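PDB 6TK9: purine nucleoside phosphorylase, which catalyses the phosphorolysis of purine nucleosides such as inosine and guanosine, giving the free purine base and a pentose 1-phosphate. Local coordinates for residues 98-103 with 222-227; 123-128 with 176-181; 132-137 with 184-189; 165-170 with 261-266. All coordinates share one frame; numbering follows the deposited sequence.

Contact 1: residues 98-103 with 222-227; sequences VGFFLG and LGARVL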
loop_
_atom_site.group_PDB
_atom_site.type_symbol
_atom_site.label_atom_id
_atom_site.label_comp_id
_atom_site.label_asym_id
_atom_site.label_seq_id
_atom_site.Cartn_x
_atom_site.Cartn_y
_atom_site.Cartn_z
ATOM N N VAL A 98 -3.985 38.718 8.678
ATOM C CA VAL A 98 -3.792 40.010 9.412
ATOM C C VAL A 98 -2.384 40.033 10.020
ATOM O O VAL A 98 -1.677 41.053 9.880
ATOM C CB VAL A 98 -4.870 40.220 10.494
ATOM C CG1 VAL A 98 -4.523 41.355 11.442
ATOM C CG2 VAL A 98 -6.229 40.459 9.869
ATOM N N GLY A 99 -1.978 38.928 10.640
ATOM C CA GLY A 99 -0.622 38.786 11.191
ATOM C C GLY A 99 0.426 39.147 10.159
ATOM O O GLY A 99 1.412 39.818 10.502
ATOM N N PHE A 100 0.253 38.676 8.930
ATOM C CA PHE A 100 1.244 38.876 7.844
ATOM C C PHE A 100 1.315 40.370 7.517
ATOM O O PHE A 100 2.411 40.883 7.289
ATOM C CB PHE A 100 0.894 38.032 6.618
ATOM C CG PHE A 100 1.848 38.201 5.467
ATOM C CD1 PHE A 100 3.062 37.532 5.448
ATOM C CD2 PHE A 100 1.526 39.024 4.403
ATOM C CE1 PHE A 100 3.937 37.676 4.381
ATOM C CE2 PHE A 100 2.406 39.184 3.345
ATOM C CZ PHE A 100 3.613 38.520 3.342
ATOM N N PHE A 101 0.164 41.033 7.509
ATOM C CA PHE A 101 0.004 42.413 6.995
ATOM C C PHE A 101 0.349 43.412 8.091
ATOM O O PHE A 101 0.515 44.585 7.734
ATOM C CB PHE A 101 -1.402 42.626 6.441
ATOM C CG PHE A 101 -1.539 42.162 5.019
ATOM C CD1 PHE A 101 -0.903 42.853 3.994
ATOM C CD2 PHE A 101 -2.279 41.029 4.708
ATOM C CE1 PHE A 101 -1.007 42.423 2.680
ATOM C CE2 PHE A 101 -2.386 40.601 3.394
ATOM C CZ PHE A 101 -1.750 41.295 2.384
ATOM N N LEU A 102 0.433 42.951 9.345
ATOM C CA LEU A 102 1.039 43.682 10.493
ATOM C C LEU A 102 2.570 43.680 10.361
ATOM O O LEU A 102 3.207 44.607 10.924
ATOM C CB LEU A 102 0.630 43.021 11.811
ATOM C CG LEU A 102 -0.783 43.317 12.295
ATOM C CD1 LEU A 102 -1.160 42.406 13.453
ATOM C CD2 LEU A 102 -0.931 44.776 12.698
ATOM N N GLY A 103 3.140 42.674 9.679
ATOM C CA GLY A 103 4.574 42.619 9.317
ATOM C C GLY A 103 5.274 41.331 9.758
ATOM O O GLY A 103 6.446 41.205 9.447
ATOM N N LEU A 222 0.773 33.896 0.675
ATOM C CA LEU A 222 1.226 35.272 1.023
ATOM C C LEU A 222 2.732 35.439 0.832
ATOM O O LEU A 222 3.160 36.605 0.727
ATOM C CB LEU A 222 0.824 35.565 2.471
ATOM C CG LEU A 222 -0.676 35.766 2.647
ATOM C CD1 LEU A 222 -1.052 35.715 4.105
ATOM C CD2 LEU A 222 -1.118 37.075 2.018
ATOM N N GLY A 223 3.484 34.329 0.809
ATOM C CA GLY A 223 4.952 34.295 0.652
ATOM C C GLY A 223 5.674 34.324 1.991
ATOM O O GLY A 223 6.894 34.523 1.992
ATOM N N ALA A 224 4.948 34.137 3.093
ATOM C CA ALA A 224 5.503 34.020 4.459
ATOM C C ALA A 224 6.376 32.764 4.545
ATOM O O ALA A 224 6.143 31.833 3.759
ATOM C CB ALA A 224 4.365 33.972 5.456
ATOM N N ARG A 225 7.349 32.741 5.455
ATOM C CA ARG A 225 8.082 31.512 5.836
ATOM C C ARG A 225 7.351 30.901 7.031
ATOM O O ARG A 225 6.787 31.664 7.807
ATOM C CB ARG A 225 9.534 31.811 6.194
ATOM C CG ARG A 225 10.303 32.590 5.138
ATOM C CD ARG A 225 11.444 33.355 5.789
ATOM N NE ARG A 225 12.619 32.522 5.966
ATOM C CZ ARG A 225 13.437 32.524 7.022
ATOM N NH1 ARG A 225 13.202 33.283 8.083
ATOM N NH2 ARG A 225 14.491 31.719 7.015
ATOM N N VAL A 226 7.309 29.569 7.117
ATOM C CA VAL A 226 6.446 28.799 8.067
ATOM C C VAL A 226 7.312 27.705 8.702
ATOM O O VAL A 226 8.076 27.051 7.983
ATOM C CB VAL A 226 5.211 28.183 7.371
ATOM C CG1 VAL A 226 4.349 27.352 8.316
ATOM C CG2 VAL A 226 4.353 29.217 6.667
ATOM N N LEU A 227 7.186 27.528 10.012
ATOM C CA LEU A 227 7.758 26.397 10.786
ATOM C C LEU A 227 6.612 25.813 11.611
ATOM O O LEU A 227 5.892 26.605 12.253
ATOM C CB LEU A 227 8.900 26.922 11.666
ATOM C CG LEU A 227 9.742 25.866 12.375
ATOM C CD1 LEU A 227 10.966 26.499 13.000
ATOM C CD2 LEU A 227 8.943 25.155 13.443
#
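The Phe100 ring receives Leu222 CB squarely over one face, a CH-pi contact in which CB stands 3.9 Å from the ring centroid and only 5° off the ring normal. Ala224 CB meets the same ring obliquely, 3.8 Å from Phe100 CD1, and Phe100 CZ comes within 3.3 Å of Leu222 O. The neighbouring Phe101 ring has Phe100 CD2 over the centre of one face. Phe101 CE2 lies 4.0 Å from Leu222 CD2, and these two side chains cross at about a right angle. Phe100 points toward 222-227 from CB on, and CG, anti to the backbone N (chi1 179°), continues into the contact. Leu222 slides past it in the opposite direction, its CD1 reaching back to 3.9 Å from Phe100 CB. The contact between the segments is apolar. It joins the C-terminal ends of two helices, 94-102 and 213-222, each finished by a Schellman motif with a glycine of positive phi, Gly103 and Gly223. Leu148 touches both Phe101 and Leu222, while Ile6 and Val10 of helix 4-14 pack on Phe101. Beyond the turns the chain enters strands 106-115 and 225-235, parallel neighbours in the central sheet, where Arg225 is bonded through its backbone to Arg105 and Phe107.

Contact 2: residues 123-128 with 176-181; sequences GGIMLH and LHLFEG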
loop_
_atom_site.group_PDB
_atom_site.type_symbol
_atom_site.label_atom_id
_atom_site.label_comp_id
_atom_site.label_asym_id
_atom_site.label_seq_id
_atom_site.Cartn_x
_atom_site.Cartn_y
_atom_site.Cartn_z
ATOM N N GLY A 123 4.605 13.051 24.888
ATOM C CA GLY A 123 5.505 14.063 25.472
ATOM C C GLY A 123 6.532 14.604 24.478
ATOM O O GLY A 123 7.125 15.664 24.776
ATOM N N GLY A 124 6.760 13.931 23.344
ATOM C CA GLY A 124 7.799 14.327 22.375
ATOM C C GLY A 124 7.357 15.492 21.516
ATOM O O GLY A 124 6.200 15.881 21.584
ATOM N N ILE A 125 8.265 16.016 20.706
ATOM C CA ILE A 125 8.024 17.186 19.818
ATOM C C ILE A 125 8.369 16.776 18.374
ATOM O O ILE A 125 9.445 16.149 18.150
ATOM C CB ILE A 125 8.859 18.379 20.314
ATOM C CG1 ILE A 125 8.495 18.782 21.745
ATOM C CG2 ILE A 125 8.751 19.544 19.356
ATOM C CD1 ILE A 125 9.348 19.902 22.298
ATOM N N MET A 126 7.476 17.096 17.434
ATOM C CA MET A 126 7.610 16.726 16.006
ATOM C C MET A 126 7.709 18.021 15.220
ATOM O O MET A 126 6.756 18.797 15.266
ATOM C CB MET A 126 6.432 15.894 15.477
ATOM C CG MET A 126 6.642 15.397 14.041
ATOM S SD MET A 126 5.136 14.735 13.249
ATOM C CE MET A 126 4.500 16.193 12.431
ATOM N N LEU A 127 8.852 18.230 14.581
ATOM C CA LEU A 127 9.031 19.228 13.509
ATOM C C LEU A 127 8.211 18.775 12.299
ATOM O O LEU A 127 8.295 17.596 11.939
ATOM C CB LEU A 127 10.523 19.282 13.184
ATOM C CG LEU A 127 10.927 20.181 12.025
ATOM C CD1 LEU A 127 10.593 21.625 12.335
ATOM C CD2 LEU A 127 12.411 20.020 11.726
ATOM N N HIS A 128 7.432 19.672 11.706
ATOM C CA HIS A 128 6.650 19.400 10.474
ATOM C C HIS A 128 7.605 19.457 9.280
ATOM O O HIS A 128 8.281 20.494 9.125
ATOM C CB HIS A 128 5.520 20.416 10.316
ATOM C CG HIS A 128 4.420 20.286 11.314
ATOM N ND1 HIS A 128 3.175 20.821 11.086
ATOM C CD2 HIS A 128 4.375 19.691 12.531
ATOM C CE1 HIS A 128 2.402 20.562 12.128
ATOM N NE2 HIS A 128 3.113 19.860 13.031
ATOM N N LEU A 176 18.027 17.618 22.915
ATOM C CA LEU A 176 16.581 17.307 22.729
ATOM C C LEU A 176 16.407 16.453 21.460
ATOM O O LEU A 176 16.910 16.863 20.392
ATOM C CB LEU A 176 15.843 18.652 22.650
ATOM C CG LEU A 176 14.314 18.650 22.630
ATOM C CD1 LEU A 176 13.808 18.693 21.201
ATOM C CD2 LEU A 176 13.717 17.467 23.390
ATOM N N HIS A 177 15.784 15.276 21.581
ATOM C CA HIS A 177 15.508 14.373 20.431
ATOM C C HIS A 177 14.249 14.863 19.725
ATOM O O HIS A 177 13.160 14.725 20.323
ATOM C CB HIS A 177 15.359 12.898 20.826
ATOM C CG HIS A 177 15.106 12.023 19.643
ATOM N ND1 HIS A 177 15.781 12.192 18.440
ATOM C CD2 HIS A 177 14.262 10.980 19.462
ATOM C CE1 HIS A 177 15.363 11.291 17.581
ATOM N NE2 HIS A 177 14.432 10.534 18.184
ATOM N N LEU A 178 14.433 15.428 18.524
ATOM C CA LEU A 178 13.391 16.070 17.675
ATOM C C LEU A 178 12.888 15.042 16.661
ATOM O O LEU A 178 13.652 14.746 15.709
ATOM C CB LEU A 178 14.003 17.286 16.975
ATOM C CG LEU A 178 13.077 18.105 16.076
ATOM C CD1 LEU A 178 11.914 18.712 16.863
ATOM C CD2 LEU A 178 13.865 19.198 15.386
ATOM N N PHE A 179 11.683 14.499 16.899
ATOM C CA PHE A 179 10.895 13.727 15.909
ATOM C C PHE A 179 10.536 14.646 14.746
ATOM O O PHE A 179 10.424 15.877 14.933
ATOM C CB PHE A 179 9.611 13.146 16.490
ATOM C CG PHE A 179 9.844 12.175 17.605
ATOM C CD1 PHE A 179 10.484 10.974 17.362
ATOM C CD2 PHE A 179 9.473 12.490 18.906
ATOM C CE1 PHE A 179 10.706 10.079 18.398
ATOM C CE2 PHE A 179 9.714 11.604 19.945
ATOM C CZ PHE A 179 10.330 10.398 19.687
ATOM N N GLU A 180 10.387 14.038 13.570
ATOM C CA GLU A 180 10.140 14.729 12.283
ATOM C C GLU A 180 9.030 13.967 11.561
ATOM O O GLU A 180 8.931 12.754 11.780
ATOM C CB GLU A 180 11.436 14.781 11.473
ATOM C CG GLU A 180 12.615 15.402 12.219
ATOM C CD GLU A 180 13.846 15.585 11.352
ATOM O OE1 GLU A 180 13.849 15.062 10.215
ATOM O OE2 GLU A 180 14.797 16.238 11.809
ATOM N N GLY A 181 8.201 14.645 10.763
ATOM C CA GLY A 181 7.280 13.928 9.871
ATOM C C GLY A 181 6.203 14.786 9.249
ATOM O O GLY A 181 6.302 16.046 9.268
HETATM O O HOH W 1 11.253 15.428 21.780
#
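Leu178 lies across Leu127, its CD1 and CD2 both 4.0 Å from Leu127 CB. The same CD1 meets Ile125 CG2 at 4.1 Å, wedging the leucine between two residues of 123-128. On the face that carries Met126 and Phe179, the phenyl ring turns its edge to Gly124 CA, 4.1 Å from Phe179 CE2, where a side chain on Gly124 would collide with it. Met126 CG is anti to the backbone N (chi1 -174°), and beyond it the bent thioether lies over Gly181, with CE 3.6 Å from Gly181 O. Strands 124-133 and 179-185 run parallel here, joined through helix 161-173 in a beta-alpha-beta crossover; Ile164 and Ala167 of that helix pack on Leu127. Leu127 is held through both its backbone N and its O: the N donates to Phe179 O at 2.9 Å, and the O accepts from Gly181 N at 3.2 Å, with the donor nearly along the C=O axis. The bond from Phe179 N to Ile125 O is weak, bent to 120° at the hydrogen. Where the strands part, a water accepts from Ile125 N and donates to His177 O. Glu180 is held by a salt bridge to Arg168 and packs on His177 of a second subunit.

Contact 3: residues 132-137 with 184-189; sequences INFAGA and AWFMGP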
loop_
_atom_site.group_PDB
_atom_site.type_symbol
_atom_site.label_atom_id
_atom_site.label_comp_id
_atom_site.label_asym_id
_atom_site.label_seq_id
_atom_site.Cartn_x
_atom_site.Cartn_y
_atom_site.Cartn_z
ATOM N N ILE A 132 -0.598 16.733 4.824
ATOM C CA ILE A 132 -1.645 16.056 4.016
ATOM C C ILE A 132 -2.962 16.707 4.412
ATOM O O ILE A 132 -3.196 16.803 5.641
ATOM C CB ILE A 132 -1.657 14.544 4.296
ATOM C CG1 ILE A 132 -0.527 13.815 3.561
ATOM C CG2 ILE A 132 -3.024 13.964 3.955
ATOM C CD1 ILE A 132 -0.349 12.354 3.993
ATOM N N ASN A 133 -3.779 17.113 3.435
ATOM C CA ASN A 133 -5.131 17.673 3.700
ATOM C C ASN A 133 -6.155 16.568 3.477
ATOM O O ASN A 133 -6.400 16.272 2.317
ATOM C CB ASN A 133 -5.406 18.911 2.845
ATOM C CG ASN A 133 -6.770 19.521 3.067
ATOM O OD1 ASN A 133 -7.066 20.559 2.508
ATOM N ND2 ASN A 133 -7.585 18.924 3.915
ATOM N N PHE A 134 -6.712 15.999 4.552
ATOM C CA PHE A 134 -7.807 14.986 4.528
ATOM C C PHE A 134 -9.100 15.585 5.092
ATOM O O PHE A 134 -9.974 14.815 5.514
ATOM C CB PHE A 134 -7.421 13.747 5.344
ATOM C CG PHE A 134 -8.218 12.507 5.030
ATOM C CD1 PHE A 134 -8.079 11.861 3.813
ATOM C CD2 PHE A 134 -9.129 12.005 5.941
ATOM C CE1 PHE A 134 -8.803 10.713 3.535
ATOM C CE2 PHE A 134 -9.865 10.865 5.660
ATOM C CZ PHE A 134 -9.692 10.215 4.465
ATOM N N ALA A 135 -9.231 16.916 5.098
ATOM C CA ALA A 135 -10.391 17.655 5.658
ATOM C C ALA A 135 -11.386 18.063 4.559
ATOM O O ALA A 135 -12.539 18.369 4.900
ATOM C CB ALA A 135 -9.882 18.850 6.415
ATOM N N GLY A 136 -10.964 18.090 3.291
ATOM C CA GLY A 136 -11.849 18.380 2.147
ATOM C C GLY A 136 -12.218 19.849 2.054
ATOM O O GLY A 136 -13.260 20.177 1.475
ATOM N N ALA A 137 -11.362 20.726 2.574
ATOM C CA ALA A 137 -11.570 22.196 2.584
ATOM C C ALA A 137 -10.234 22.909 2.342
ATOM O O ALA A 137 -9.170 22.378 2.720
ATOM C CB ALA A 137 -12.211 22.618 3.883
ATOM N N ALA A 184 -1.094 15.328 9.156
ATOM C CA ALA A 184 -2.422 15.128 8.521
ATOM C C ALA A 184 -3.501 15.931 9.263
ATOM O O ALA A 184 -3.757 15.676 10.494
ATOM C CB ALA A 184 -2.773 13.658 8.504
ATOM N N TRP A 185 -4.133 16.846 8.535
ATOM C CA TRP A 185 -5.353 17.600 8.935
ATOM C C TRP A 185 -6.581 16.694 8.835
ATOM O O TRP A 185 -7.053 16.477 7.735
ATOM C CB TRP A 185 -5.511 18.855 8.055
ATOM C CG TRP A 185 -6.701 19.710 8.353
ATOM C CD1 TRP A 185 -7.431 19.737 9.505
ATOM C CD2 TRP A 185 -7.246 20.733 7.513
ATOM N NE1 TRP A 185 -8.416 20.680 9.419
ATOM C CE2 TRP A 185 -8.330 21.303 8.213
ATOM C CE3 TRP A 185 -6.949 21.196 6.231
ATOM C CZ2 TRP A 185 -9.123 22.304 7.672
ATOM C CZ3 TRP A 185 -7.736 22.179 5.687
ATOM C CH2 TRP A 185 -8.802 22.728 6.403
ATOM N N PHE A 186 -7.046 16.166 9.961
ATOM C CA PHE A 186 -8.309 15.398 10.114
ATOM C C PHE A 186 -9.365 16.384 10.591
ATOM O O PHE A 186 -9.057 17.138 11.513
ATOM C CB PHE A 186 -8.117 14.261 11.120
ATOM C CG PHE A 186 -9.307 13.358 11.296
ATOM C CD1 PHE A 186 -9.630 12.416 10.329
ATOM C CD2 PHE A 186 -10.099 13.440 12.427
ATOM C CE1 PHE A 186 -10.715 11.568 10.495
ATOM C CE2 PHE A 186 -11.192 12.599 12.583
ATOM C CZ PHE A 186 -11.492 11.650 11.623
ATOM N N MET A 187 -10.549 16.406 9.980
ATOM C CA MET A 187 -11.496 17.538 10.157
ATOM C C MET A 187 -12.011 17.559 11.600
ATOM O O MET A 187 -12.209 18.655 12.130
ATOM C CB MET A 187 -12.675 17.466 9.188
ATOM C CG MET A 187 -13.605 16.306 9.429
ATOM S SD MET A 187 -14.844 16.294 8.144
ATOM C CE MET A 187 -15.687 17.838 8.491
ATOM N N GLY A 188 -12.223 16.392 12.208
ATOM C CA GLY A 188 -12.810 16.297 13.554
ATOM C C GLY A 188 -14.229 16.850 13.562
ATOM O O GLY A 188 -14.830 17.015 12.498
ATOM N N PRO A 189 -14.815 17.152 14.744
ATOM C CA PRO A 189 -14.133 17.059 16.043
ATOM C C PRO A 189 -14.092 15.687 16.736
ATOM O O PRO A 189 -13.434 15.581 17.742
ATOM C CB PRO A 189 -15.027 17.935 16.924
ATOM C CG PRO A 189 -16.400 17.683 16.377
ATOM C CD PRO A 189 -16.202 17.628 14.877
HETATM O O HOH W 2 -11.169 14.676 7.796
#
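Ala135 CB sits over the indole of Trp185, 3.5 Å from the centroid of its six-membered ring and 16° off the normal, a CH-pi contact at the apolar centre. This is where the parallel strand pair 124-133 and 179-185 of the central sheet gives way to loops. Met187 CB reaches the same methyl at 4.2 Å, and Ala137 CB approaches the far end of the indole, 4.2 Å from Trp185 CH2. Trp185 CG and Asn133 CG are both anti to their backbone N (chi1 180° in each), and the two side chains run side by side, pointing the same way, with the amide plane turned 27° from the ring plane. Val213 and Pro214 at the start of helix 213-222 also pack on the indole. An alanine in place of Trp185 would probably leave the Ala135 and Ala137 methyls and the flank of Asn133 without their aromatic neighbour and open a gap beside Val213 and Pro214. Farther out, Phe186 CD1 meets the edge of the Phe134 ring, 4.4 Å from Phe134 CD2, and Phe134 packs on Phe134 of neighbouring subunits. Two backbone bonds tie the segments: Trp185 N donates to Ile132 O at 3.0 Å, and Phe134 N to Trp185 O at 3.2 Å. Asn133 N turns instead to Glu196 of a neighbouring subunit. At the polar edge, beyond the last backbone bond, a water bridges the two chains, donating to Phe134 O and accepting from Met187 N at 2.9 Å.

Contact 4: residues 165-170 with 261-266; sequences ELARKV and RRYVRG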
loop_
_atom_site.group_PDB
_atom_site.type_symbol
_atom_site.label_atom_id
_atom_site.label_comp_id
_atom_site.label_asym_id
_atom_site.label_seq_id
_atom_site.Cartn_x
_atom_site.Cartn_y
_atom_site.Cartn_z
ATOM N N GLU A 165 16.312 23.225 9.141
ATOM C CA GLU A 165 17.732 23.011 9.515
ATOM C C GLU A 165 17.940 23.672 10.880
ATOM O O GLU A 165 18.576 23.030 11.758
ATOM C CB GLU A 165 18.694 23.527 8.435
ATOM C CG GLU A 165 18.640 22.741 7.129
ATOM C CD GLU A 165 19.556 21.526 6.982
ATOM O OE1 GLU A 165 19.565 20.639 7.887
ATOM O OE2 GLU A 165 20.251 21.449 5.938
ATOM N N LEU A 166 17.382 24.872 11.064
ATOM C CA LEU A 166 17.511 25.647 12.327
ATOM C C LEU A 166 16.896 24.849 13.476
ATOM O O LEU A 166 17.520 24.763 14.553
ATOM C CB LEU A 166 16.822 27.009 12.186
ATOM C CG LEU A 166 17.005 27.920 13.397
ATOM C CD1 LEU A 166 18.407 28.524 13.403
ATOM C CD2 LEU A 166 15.952 29.008 13.436
ATOM N N ALA A 167 15.703 24.305 13.250
ATOM C CA ALA A 167 14.940 23.519 14.236
ATOM C C ALA A 167 15.791 22.317 14.643
ATOM O O ALA A 167 15.748 21.962 15.838
ATOM C CB ALA A 167 13.594 23.105 13.676
ATOM N N ARG A 168 16.550 21.737 13.704
ATOM C CA ARG A 168 17.435 20.568 13.979
ATOM C C ARG A 168 18.645 21.002 14.813
ATOM O O ARG A 168 18.952 20.319 15.813
ATOM C CB ARG A 168 17.876 19.901 12.675
ATOM C CG ARG A 168 16.805 19.014 12.064
ATOM C CD ARG A 168 17.017 18.854 10.585
ATOM N NE ARG A 168 16.072 17.879 10.059
ATOM C CZ ARG A 168 15.934 17.581 8.774
ATOM N NH1 ARG A 168 16.694 18.182 7.875
ATOM N NH2 ARG A 168 15.041 16.686 8.393
ATOM N N LYS A 169 19.291 22.105 14.427
ATOM C CA LYS A 169 20.471 22.673 15.131
ATOM C C LYS A 169 20.088 22.952 16.595
ATOM O O LYS A 169 20.829 22.530 17.524
ATOM C CB LYS A 169 20.956 23.919 14.382
ATOM C CG LYS A 169 22.376 24.356 14.712
ATOM C CD LYS A 169 23.018 25.177 13.616
ATOM C CE LYS A 169 24.322 25.810 14.053
ATOM N NZ LYS A 169 24.113 26.708 15.213
ATOM N N VAL A 170 18.937 23.580 16.824
ATOM C CA VAL A 170 18.556 24.018 18.193
ATOM C C VAL A 170 18.246 22.784 19.039
ATOM O O VAL A 170 18.530 22.830 20.236
ATOM C CB VAL A 170 17.401 25.033 18.182
ATOM C CG1 VAL A 170 16.887 25.338 19.590
ATOM C CG2 VAL A 170 17.798 26.307 17.455
ATOM N N ARG A 261 8.656 25.319 25.617
ATOM C CA ARG A 261 8.920 26.789 25.664
ATOM C C ARG A 261 10.422 27.029 25.516
ATOM O O ARG A 261 10.802 27.986 24.781
ATOM C CB ARG A 261 8.441 27.406 26.977
ATOM C CG ARG A 261 6.932 27.471 27.088
ATOM C CD ARG A 261 6.504 27.798 28.497
ATOM N NE ARG A 261 5.296 27.051 28.727
ATOM C CZ ARG A 261 5.030 26.352 29.808
ATOM N NH1 ARG A 261 5.868 26.348 30.828
ATOM N NH2 ARG A 261 3.889 25.686 29.880
ATOM N N ARG A 262 11.236 26.176 26.154
ATOM C CA ARG A 262 12.719 26.252 26.049
ATOM C C ARG A 262 13.128 26.062 24.586
ATOM O O ARG A 262 14.124 26.695 24.165
ATOM C CB ARG A 262 13.396 25.222 26.950
ATOM C CG ARG A 262 14.886 25.469 27.124
ATOM C CD ARG A 262 15.607 24.308 27.780
ATOM N NE ARG A 262 17.029 24.408 27.471
ATOM C CZ ARG A 262 17.874 23.377 27.396
ATOM N NH1 ARG A 262 17.461 22.134 27.607
ATOM N NH2 ARG A 262 19.142 23.601 27.091
ATOM N N TYR A 263 12.385 25.234 23.834
ATOM C CA TYR A 263 12.705 24.903 22.425
ATOM C C TYR A 263 12.275 26.094 21.562
ATOM O O TYR A 263 13.101 26.590 20.761
ATOM C CB TYR A 263 12.128 23.535 22.027
ATOM C CG TYR A 263 12.438 23.130 20.606
ATOM C CD1 TYR A 263 13.736 22.898 20.187
ATOM C CD2 TYR A 263 11.432 23.013 19.664
ATOM C CE1 TYR A 263 14.032 22.571 18.871
ATOM C CE2 TYR A 263 11.703 22.654 18.351
ATOM C CZ TYR A 263 13.007 22.433 17.948
ATOM O OH TYR A 263 13.261 22.117 16.646
ATOM N N VAL A 264 11.047 26.586 21.746
ATOM C CA VAL A 264 10.501 27.689 20.899
ATOM C C VAL A 264 11.427 28.891 21.056
ATOM O O VAL A 264 11.813 29.501 20.024
ATOM C CB VAL A 264 9.049 28.042 21.260
ATOM C CG1 VAL A 264 8.584 29.284 20.514
ATOM C CG2 VAL A 264 8.096 26.882 20.985
ATOM N N ARG A 265 11.790 29.191 22.309
ATOM C CA ARG A 265 12.717 30.303 22.678
ATOM C C ARG A 265 14.051 30.096 21.950
ATOM O O ARG A 265 14.526 31.064 21.326
ATOM C CB ARG A 265 12.930 30.374 24.196
ATOM C CG ARG A 265 11.780 30.993 24.981
ATOM C CD ARG A 265 12.001 30.760 26.464
ATOM N NE ARG A 265 10.977 31.399 27.276
ATOM C CZ ARG A 265 10.896 32.705 27.507
ATOM N NH1 ARG A 265 11.776 33.542 26.977
ATOM N NH2 ARG A 265 9.924 33.177 28.268
ATOM N N GLY A 266 14.613 28.882 22.022
ATOM C CA GLY A 266 15.853 28.500 21.317
ATOM C C GLY A 266 15.821 28.924 19.857
ATOM O O GLY A 266 16.773 29.592 19.405
#
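Tyr263 CG lies anti to the backbone N (chi1 -179°), and the far end of the ring, with OH, comes to Ala167; Val170 CG1, likewise anti to its own N, comes against that ring. The two belong to a helix-helix packing of 161-173 with 257-270, whose local axes cross at 125° and approach to 10.0 Å. Tyr263 OH donates to Ala167 O at 2.6 Å, from 39° above the carbonyl plane, while Ala167 O lies in the plane of the phenol, at its edge. The hydroxyl is packed tightly, with Ala167 CB only 3.1 Å from Tyr263 OH. Leu178, the residue leading into strand 179-185, adjoins the phenol, where the helices meet over the sheet. A phenylalanine in place of Tyr263 would probably leave Ala167 O without this donor and the ring less firmly tied to helix 161-173. Arg168 leaves its helix away from 261-266, and its guanidinium is salt-bridged to Glu180. About one turn on from Ala167, Val170 CG1 meets Tyr263 CD1 at 4.0 Å. Gly266 allows the closest backbone approach, for a CB there would clash with the valine; Val170 CG1 instead lies 3.7 Å from Gly266 CA.

Contacts 2 and 3 are two stations on one parallel pair, strands 124-133 and 179-185, about 21 Å apart between centres. Contact 4 lies about 11 Å from contact 2, centre to centre, on helix 161-173, which connects those strands in sequence, and it adds helix 257-270 near the C-terminus. Contact 1 stands about 24 Å from contact 2 between centres but reaches the same sheet through strand 225-235, where Leu227 CD2 touches Leu127 CD1 at 4.1 Å. Along the chain, contacts 2 and 3 are nested within the loop closed by contact 1, and contact 4 crosses the other three. The sheet thus ties distant sequence into one alpha/beta unit, with contacts 2 and 4 facing a second subunit and contact 3 others of the hexamer.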